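Lipoprotein YgdI/YgdR-like SH3-like domain-containing protein (PDB 2RB6) is of unknown function but belongs to the DUF903 family of small bacterial lipoproteins with an SH3-like beta fold, and is probably anchored to the cell membrane by lipid. Local coordinates at residues S3-M7 and T16-P21; T27-L31 and M41-V47. Numbering follows the deposited sequence.

Interaction 1. Residues S3-M7 and T16-P21; sequences SQYIM and TSDSKP
Residues 3-7 and 16-21 form the open end of an antiparallel beta hairpin, strands 4-9 and 14-17, in a small SH3-like barrel; after Ser-17 the chain leaves the sheet and curls round the Tyr-5 ring. Backbone angles are extended through 4-7 and at Thr-16 and Ser-17, whereas Asp-18 (phi/psi -93/-2) makes the bend, after which Ser-19 to Pro-21 are extended again.

In register, Tyr-5 and Ser-17 are a hydrogen-bonded pair (CA-CA 5.0 Å) and Ile-6 and Thr-16 a non-hydrogen-bonded pair (CA-CA 4.3 Å). Tyr-5 N donates to Ser-17 O and Ser-17 N to Tyr-5 O, both at 2.8 Å; Thr-16 CA adds a CA-H...O contact to Tyr-5 O at 3.2 Å. Gln-4 (chi1 t, chi2 p) folds back so that its NE2 donates to Tyr-5 O at 3.1 Å. Ser-17 OG is hydrogen-bonded to the carbonyl oxygen of Tyr-33, tying this sheet to the next.

Most of the apolar packing lies on the face carrying Tyr-5 and Ser-17. With chi1 m, Tyr-5 points its ring along the departing chain: Lys-20 CA sits over one ring face in a CH-pi contact, 3.7 Å from the centroid and 12° off the normal, while CD2 of Tyr-5 meets Pro-21 CD at 3.9 Å. SE of Met-7, a selenomethionine, reaches Pro-21 CB at 4.0 Å. On the other face, Ile-6 CG1 and Thr-16 CG2 touch at 3.8 Å.

The extended Lys-20 side chain turns at chi4 (p), and a water bridges its end to the tyrosine, 3.1 Å from Lys-20 NZ and 3.0 Å from Tyr-5 OH.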
ATOM      1  N   SER A   3      -2.434  -9.989   7.041  1.00 37.49           N
ATOM      2  CA  SER A   3      -1.188  -9.758   6.313  1.00 35.02           C
ATOM      3  C   SER A   3      -0.745  -8.310   6.476  1.00 33.37           C
ATOM      4  O   SER A   3      -1.560  -7.426   6.731  1.00 34.45           O
ATOM      5  CB  SER A   3      -1.356 -10.076   4.821  1.00 35.00           C
ATOM      6  OG  SER A   3      -1.029 -11.421   4.534  1.00 34.30           O
ATOM      7  N   GLN A   4       0.550  -8.077   6.331  1.00 31.16           N
ATOM      8  CA  GLN A   4       1.109  -6.744   6.464  1.00 31.08           C
ATOM      9  C   GLN A   4       1.538  -6.279   5.079  1.00 30.51           C
ATOM     10  O   GLN A   4       2.203  -7.008   4.346  1.00 32.17           O
ATOM     11  CB  GLN A   4       2.301  -6.781   7.432  1.00 30.81           C
ATOM     12  CG  GLN A   4       3.146  -5.506   7.530  1.00 31.90           C
ATOM     13  CD  GLN A   4       2.408  -4.316   8.141  1.00 33.56           C
ATOM     14  OE1 GLN A   4       1.886  -4.397   9.257  1.00 34.30           O
ATOM     15  NE2 GLN A   4       2.383  -3.195   7.415  1.00 30.08           N
ATOM     16  N   TYR A   5       1.128  -5.073   4.709  1.00 30.01           N
ATOM     17  CA  TYR A   5       1.485  -4.552   3.406  1.00 29.06           C
ATOM     18  C   TYR A   5       2.448  -3.392   3.449  1.00 28.91           C
ATOM     19  O   TYR A   5       2.422  -2.570   4.357  1.00 30.08           O
ATOM     20  CB  TYR A   5       0.236  -4.163   2.616  1.00 26.38           C
ATOM     21  CG  TYR A   5      -0.530  -5.352   2.115  1.00 24.05           C
ATOM     22  CD1 TYR A   5      -1.506  -5.965   2.909  1.00 24.06           C
ATOM     23  CD2 TYR A   5      -0.280  -5.873   0.851  1.00 24.12           C
ATOM     24  CE1 TYR A   5      -2.213  -7.068   2.448  1.00 23.44           C
ATOM     25  CE2 TYR A   5      -0.983  -6.977   0.380  1.00 24.68           C
ATOM     26  CZ  TYR A   5      -1.948  -7.565   1.177  1.00 25.24           C
ATOM     27  OH  TYR A   5      -2.667  -8.629   0.684  1.00 27.53           O
ATOM     28  N   ILE A   6       3.303  -3.355   2.439  1.00 28.98           N
ATOM     29  CA  ILE A   6       4.310  -2.329   2.301  1.00 29.56           C
ATOM     30  C   ILE A   6       4.438  -1.987   0.824  1.00 31.50           C
ATOM     31  O   ILE A   6       4.501  -2.881  -0.029  1.00 32.21           O
ATOM     32  CB  ILE A   6       5.674  -2.824   2.825  1.00 27.95           C
ATOM     33  CG1 ILE A   6       5.637  -2.955   4.346  1.00 26.58           C
ATOM     34  CG2 ILE A   6       6.772  -1.886   2.385  1.00 26.73           C
ATOM     35  CD1 ILE A   6       6.916  -3.516   4.934  1.00 27.46           C
HETATM   36  N   MSE A   7       4.458  -0.689   0.536  1.00 31.84           N
HETATM   37  CA  MSE A   7       4.595  -0.196  -0.822  1.00 32.15           C
HETATM   38  C   MSE A   7       5.901   0.578  -0.926  1.00 32.07           C
HETATM   39  O   MSE A   7       6.236   1.391  -0.052  1.00 28.61           O
HETATM   40  CB  MSE A   7       3.444   0.739  -1.165  1.00 34.08           C
HETATM   41  CG  MSE A   7       2.080   0.179  -0.842  1.00 38.82           C
HETATM   42 SE   MSE A   7       0.659   1.450  -1.228  1.00 47.04          SE
HETATM   43  CE  MSE A   7       0.686   1.240  -3.161  1.00 41.83           C
ATOM     44  N   THR A  16       3.724   1.605   4.775  1.00 34.19           N
ATOM     45  CA  THR A  16       3.055   0.424   5.315  1.00 32.61           C
ATOM     46  C   THR A  16       1.531   0.584   5.349  1.00 31.77           C
ATOM     47  O   THR A  16       1.013   1.694   5.282  1.00 32.12           O
ATOM     48  CB  THR A  16       3.553   0.104   6.749  1.00 32.53           C
ATOM     49  OG1 THR A  16       3.157   1.149   7.649  1.00 32.25           O
ATOM     50  CG2 THR A  16       5.066  -0.019   6.767  1.00 30.14           C
ATOM     51  N   SER A  17       0.827  -0.542   5.448  1.00 33.05           N
ATOM     52  CA  SER A  17      -0.636  -0.581   5.496  1.00 33.14           C
ATOM     53  C   SER A  17      -1.095  -1.960   5.981  1.00 34.18           C
ATOM     54  O   SER A  17      -0.461  -2.970   5.675  1.00 33.32           O
ATOM     55  CB  SER A  17      -1.216  -0.310   4.104  1.00 32.77           C
ATOM     56  OG  SER A  17      -2.629  -0.405   4.118  1.00 34.12           O
ATOM     57  N   ASP A  18      -2.191  -2.015   6.731  1.00 36.98           N
ATOM     58  CA  ASP A  18      -2.672  -3.312   7.220  1.00 39.71           C
ATOM     59  C   ASP A  18      -3.708  -3.948   6.287  1.00 38.42           C
ATOM     60  O   ASP A  18      -4.179  -5.059   6.538  1.00 39.45           O
ATOM     61  CB  ASP A  18      -3.226  -3.186   8.652  1.00 42.09           C
ATOM     62  CG  ASP A  18      -2.127  -2.901   9.689  1.00 45.90           C
ATOM     63  OD1 ASP A  18      -1.182  -3.716   9.823  1.00 45.56           O
ATOM     64  OD2 ASP A  18      -2.215  -1.859  10.375  1.00 47.75           O
ATOM     65  N   SER A  19      -4.047  -3.241   5.209  1.00 37.14           N
ATOM     66  CA  SER A  19      -4.998  -3.734   4.206  1.00 35.14           C
ATOM     67  C   SER A  19      -4.346  -3.687   2.837  1.00 33.59           C
ATOM     68  O   SER A  19      -3.486  -2.849   2.570  1.00 32.01           O
ATOM     69  CB  SER A  19      -6.263  -2.870   4.142  1.00 34.81           C
ATOM     70  OG  SER A  19      -6.963  -2.849   5.371  1.00 36.06           O
ATOM     71  N   LYS A  20      -4.774  -4.595   1.972  1.00 32.33           N
ATOM     72  CA  LYS A  20      -4.274  -4.664   0.613  1.00 32.88           C
ATOM     73  C   LYS A  20      -4.666  -3.376  -0.133  1.00 33.49           C
ATOM     74  O   LYS A  20      -5.846  -3.026  -0.214  1.00 33.35           O
ATOM     75  CB  LYS A  20      -4.880  -5.893  -0.075  1.00 32.28           C
ATOM     76  CG  LYS A  20      -4.534  -6.059  -1.541  1.00 32.77           C
ATOM     77  CD  LYS A  20      -5.300  -7.221  -2.159  1.00 31.72           C
ATOM     78  CE  LYS A  20      -5.106  -7.279  -3.675  1.00 32.39           C
ATOM     79  NZ  LYS A  20      -3.691  -7.554  -4.077  1.00 34.43           N
ATOM     80  N   PRO A  21      -3.676  -2.639  -0.660  1.00 34.80           N
ATOM     81  CA  PRO A  21      -3.995  -1.407  -1.388  1.00 36.32           C
ATOM     82  C   PRO A  21      -4.817  -1.753  -2.635  1.00 38.27           C
ATOM     83  O   PRO A  21      -4.489  -2.688  -3.376  1.00 38.71           O
ATOM     84  CB  PRO A  21      -2.612  -0.812  -1.707  1.00 34.20           C
ATOM     85  CG  PRO A  21      -1.724  -2.006  -1.784  1.00 34.68           C
ATOM     86  CD  PRO A  21      -2.223  -2.894  -0.652  1.00 35.23           C
TER
HETATM   87  O   HOH W   1      -2.403  -9.583  -2.165  1.00 15.42           O

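Interaction 2. Residues T27-L31 and M41-V47; sequences TGMYL and MIKQEDV
Segments 29-31 and 41-43 run antiparallel, with 148° between their short axes and a closest approach of 4.6 Å; they are parts of strands 29-33 and 39-43, the hairpin that closes the sheet 22-24/29-33/39-43. Beyond Lys-43 the chain turns through a 3-10 segment, 44-46, before Val-47 opens the last strand, the connection usual in SH3-like barrels.

Tyr-30 and Ile-42 form the hydrogen-bonded pair (CA-CA 5.3 Å): Tyr-30 N donates to Ile-42 O at 2.8 Å, nearly linearly, and Ile-42 N returns a longer bond to Tyr-30 O at 3.3 Å. Met-29 with Lys-43 and Leu-31 with Met-41 are non-hydrogen-bonded pairs; Leu-31 pairs its backbone with Lys-22 on the neighbouring strand 22-24. Gly-28, at positive phi (60/35), forms a G1 beta bulge with Met-29 opposite Asp-24, and its O accepts from Gln-44 N at 2.7 Å. Within the turn, Asp-46 N donates to Lys-43 O (3.0 Å) and Val-47 N to Gln-44 O (2.9 Å).

Met-41 CG packs against Met-29 CB at 3.8 Å and Leu-31 CD2 at 3.7 Å; both methionines are selenomethionine. On the other face, Tyr-30 CB touches Ile-42 CG2 at 3.5 Å, Tyr-30 CD2 lies 4.3 Å from Val-47 CG2, and Gln-44 NE2 approaches the ring edge, 3.5 Å from CE2 of Tyr-30.

Backbone bonds thus fix both the strand register and the start of the 3-10 turn, while side chains add mainly apolar packing.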
ATOM      1  N   THR A  27      -8.318   6.632 -12.015  1.00 40.69           N
ATOM      2  CA  THR A  27      -7.360   7.678 -11.669  1.00 40.38           C
ATOM      3  C   THR A  27      -5.914   7.196 -11.563  1.00 40.63           C
ATOM      4  O   THR A  27      -5.012   8.000 -11.323  1.00 40.12           O
ATOM      5  CB  THR A  27      -7.703   8.314 -10.321  1.00 40.52           C
ATOM      6  OG1 THR A  27      -7.647   7.308  -9.303  1.00 41.62           O
ATOM      7  CG2 THR A  27      -9.084   8.931 -10.346  1.00 38.85           C
ATOM      8  N   GLY A  28      -5.685   5.899 -11.740  1.00 40.47           N
ATOM      9  CA  GLY A  28      -4.332   5.388 -11.613  1.00 41.94           C
ATOM     10  C   GLY A  28      -3.808   5.683 -10.208  1.00 43.28           C
ATOM     11  O   GLY A  28      -2.618   5.954 -10.004  1.00 43.11           O
HETATM   12  N   MSE A  29      -4.719   5.631  -9.238  1.00 42.99           N
HETATM   13  CA  MSE A  29      -4.414   5.892  -7.836  1.00 41.68           C
HETATM   14  C   MSE A  29      -4.565   4.645  -6.968  1.00 38.71           C
HETATM   15  O   MSE A  29      -5.536   3.903  -7.106  1.00 36.55           O
HETATM   16  CB  MSE A  29      -5.361   6.968  -7.293  1.00 44.90           C
HETATM   17  CG  MSE A  29      -5.190   8.342  -7.892  1.00 49.56           C
HETATM   18 SE   MSE A  29      -3.703   9.275  -7.102  1.00 58.73          SE
HETATM   19  CE  MSE A  29      -3.750  10.876  -8.188  1.00 53.38           C
ATOM     20  N   TYR A  30      -3.608   4.416  -6.073  1.00 36.52           N
ATOM     21  CA  TYR A  30      -3.687   3.279  -5.155  1.00 35.16           C
ATOM     22  C   TYR A  30      -4.236   3.787  -3.825  1.00 33.36           C
ATOM     23  O   TYR A  30      -3.670   4.697  -3.217  1.00 32.48           O
ATOM     24  CB  TYR A  30      -2.307   2.653  -4.914  1.00 36.37           C
ATOM     25  CG  TYR A  30      -2.001   1.425  -5.751  1.00 38.39           C
ATOM     26  CD1 TYR A  30      -2.648   0.209  -5.509  1.00 38.95           C
ATOM     27  CD2 TYR A  30      -1.070   1.479  -6.789  1.00 38.58           C
ATOM     28  CE1 TYR A  30      -2.372  -0.919  -6.278  1.00 39.22           C
ATOM     29  CE2 TYR A  30      -0.788   0.360  -7.566  1.00 40.55           C
ATOM     30  CZ  TYR A  30      -1.442  -0.834  -7.307  1.00 41.35           C
ATOM     31  OH  TYR A  30      -1.163  -1.936  -8.081  1.00 43.59           O
ATOM     32  N   LEU A  31      -5.349   3.212  -3.387  1.00 31.78           N
ATOM     33  CA  LEU A  31      -5.951   3.591  -2.115  1.00 30.40           C
ATOM     34  C   LEU A  31      -5.491   2.587  -1.067  1.00 31.29           C
ATOM     35  O   LEU A  31      -5.415   1.379  -1.329  1.00 30.39           O
ATOM     36  CB  LEU A  31      -7.482   3.580  -2.201  1.00 29.01           C
ATOM     37  CG  LEU A  31      -8.256   4.805  -2.714  1.00 31.08           C
ATOM     38  CD1 LEU A  31      -8.346   5.869  -1.621  1.00 27.98           C
ATOM     39  CD2 LEU A  31      -7.590   5.367  -3.967  1.00 30.28           C
HETATM   40  N   MSE A  41      -4.013   8.363  -0.564  1.00 44.90           N
HETATM   41  CA  MSE A  41      -3.729   8.084  -1.960  1.00 45.28           C
HETATM   42  C   MSE A  41      -2.269   8.192  -2.350  1.00 42.85           C
HETATM   43  O   MSE A  41      -1.510   8.963  -1.768  1.00 43.19           O
HETATM   44  CB  MSE A  41      -4.534   9.042  -2.829  1.00 49.70           C
HETATM   45  CG  MSE A  41      -5.503   8.386  -3.786  1.00 54.90           C
HETATM   46 SE   MSE A  41      -6.591   9.736  -4.652  1.00 60.96          SE
HETATM   47  CE  MSE A  41      -8.154   9.561  -3.513  1.00 58.14           C
ATOM     48  N   ILE A  42      -1.898   7.418  -3.362  1.00 40.41           N
ATOM     49  CA  ILE A  42      -0.544   7.407  -3.895  1.00 39.10           C
ATOM     50  C   ILE A  42      -0.694   7.033  -5.371  1.00 38.71           C
ATOM     51  O   ILE A  42      -1.470   6.140  -5.711  1.00 38.80           O
ATOM     52  CB  ILE A  42       0.348   6.369  -3.145  1.00 39.89           C
ATOM     53  CG1 ILE A  42       1.777   6.382  -3.697  1.00 38.66           C
ATOM     54  CG2 ILE A  42      -0.245   4.971  -3.267  1.00 40.27           C
ATOM     55  CD1 ILE A  42       2.578   7.592  -3.329  1.00 38.19           C
ATOM     56  N   LYS A  43       0.022   7.734  -6.247  1.00 38.49           N
ATOM     57  CA  LYS A  43      -0.050   7.470  -7.683  1.00 37.97           C
ATOM     58  C   LYS A  43       0.515   6.092  -8.033  1.00 37.85           C
ATOM     59  O   LYS A  43       1.530   5.674  -7.484  1.00 37.79           O
ATOM     60  CB  LYS A  43       0.713   8.550  -8.462  1.00 38.86           C
ATOM     61  CG  LYS A  43       0.264   9.985  -8.185  1.00 40.19           C
ATOM     62  CD  LYS A  43       0.907  10.982  -9.149  1.00 39.20           C
ATOM     63  CE  LYS A  43       0.502  10.702 -10.595  1.00 40.85           C
ATOM     64  NZ  LYS A  43      -0.973  10.799 -10.800  1.00 42.58           N
ATOM     65  N   GLN A  44      -0.143   5.402  -8.959  1.00 37.73           N
ATOM     66  CA  GLN A  44       0.267   4.069  -9.385  1.00 38.64           C
ATOM     67  C   GLN A  44       1.707   4.086  -9.887  1.00 39.62           C
ATOM     68  O   GLN A  44       2.534   3.262  -9.481  1.00 38.72           O
ATOM     69  CB  GLN A  44      -0.670   3.588 -10.494  1.00 42.81           C
ATOM     70  CG  GLN A  44      -0.773   2.087 -10.644  1.00 48.61           C
ATOM     71  CD  GLN A  44       0.465   1.476 -11.259  1.00 53.57           C
ATOM     72  OE1 GLN A  44       0.792   1.737 -12.419  1.00 56.16           O
ATOM     73  NE2 GLN A  44       1.170   0.662 -10.481  1.00 55.41           N
ATOM     74  N   GLU A  45       2.000   5.042 -10.765  1.00 40.31           N
ATOM     75  CA  GLU A  45       3.327   5.198 -11.342  1.00 40.32           C
ATOM     76  C   GLU A  45       4.427   5.460 -10.308  1.00 39.37           C
ATOM     77  O   GLU A  45       5.605   5.242 -10.590  1.00 39.26           O
ATOM     78  CB  GLU A  45       3.313   6.337 -12.354  1.00 43.86           C
ATOM     79  CG  GLU A  45       2.802   7.640 -11.785  1.00 48.68           C
ATOM     80  CD  GLU A  45       2.983   8.808 -12.739  1.00 52.24           C
ATOM     81  OE1 GLU A  45       2.598   8.674 -13.920  1.00 51.82           O
ATOM     82  OE2 GLU A  45       3.503   9.862 -12.300  1.00 54.67           O
ATOM     83  N   ASP A  46       4.052   5.933  -9.123  1.00 36.96           N
ATOM     84  CA  ASP A  46       5.033   6.213  -8.072  1.00 35.22           C
ATOM     85  C   ASP A  46       5.389   4.938  -7.300  1.00 35.35           C
ATOM     86  O   ASP A  46       6.374   4.911  -6.545  1.00 35.41           O
ATOM     87  CB  ASP A  46       4.479   7.254  -7.087  1.00 35.62           C
ATOM     88  CG  ASP A  46       4.737   8.698  -7.531  1.00 35.54           C
ATOM     89  OD1 ASP A  46       4.677   8.982  -8.748  1.00 32.97           O
ATOM     90  OD2 ASP A  46       4.983   9.554  -6.651  1.00 35.39           O
ATOM     91  N   VAL A  47       4.594   3.886  -7.493  1.00 32.53           N
ATOM     92  CA  VAL A  47       4.806   2.620  -6.793  1.00 29.19           C
ATOM     93  C   VAL A  47       5.585   1.595  -7.621  1.00 29.40           C
ATOM     94  O   VAL A  47       5.169   1.226  -8.714  1.00 29.89           O
ATOM     95  CB  VAL A  47       3.445   2.016  -6.373  1.00 27.23           C
ATOM     96  CG1 VAL A  47       3.646   0.679  -5.661  1.00 25.00           C
ATOM     97  CG2 VAL A  47       2.707   2.996  -5.481  1.00 21.98           C
TER

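Overall arrangement
The two contacts follow in series along the chain: interaction 1 closes at Pro-21 before interaction 2 opens at Thr-27, with strand 22-24 beginning directly after Pro-21. The strand pairs lie in different three-stranded sheets, their centres 14 Å apart, though segment 41-47 ends at Val-47, the first residue of strand 47-53 in the sheet of interaction 1. CE of Met-7 lies 3.5 Å from Val-47 CG2 in its own sheet, and 3.7 Å from Tyr-30 CG and 3.8 Å from Ile-42 CG2 across in the other; Pro-21 CB also meets Leu-31 O at 3.6 Å. Residues 18-21 and the 3-10 turn 44-46 both carry the chain between sheets, so the pair of contacts spans both crossings of this compact SH3-like domain.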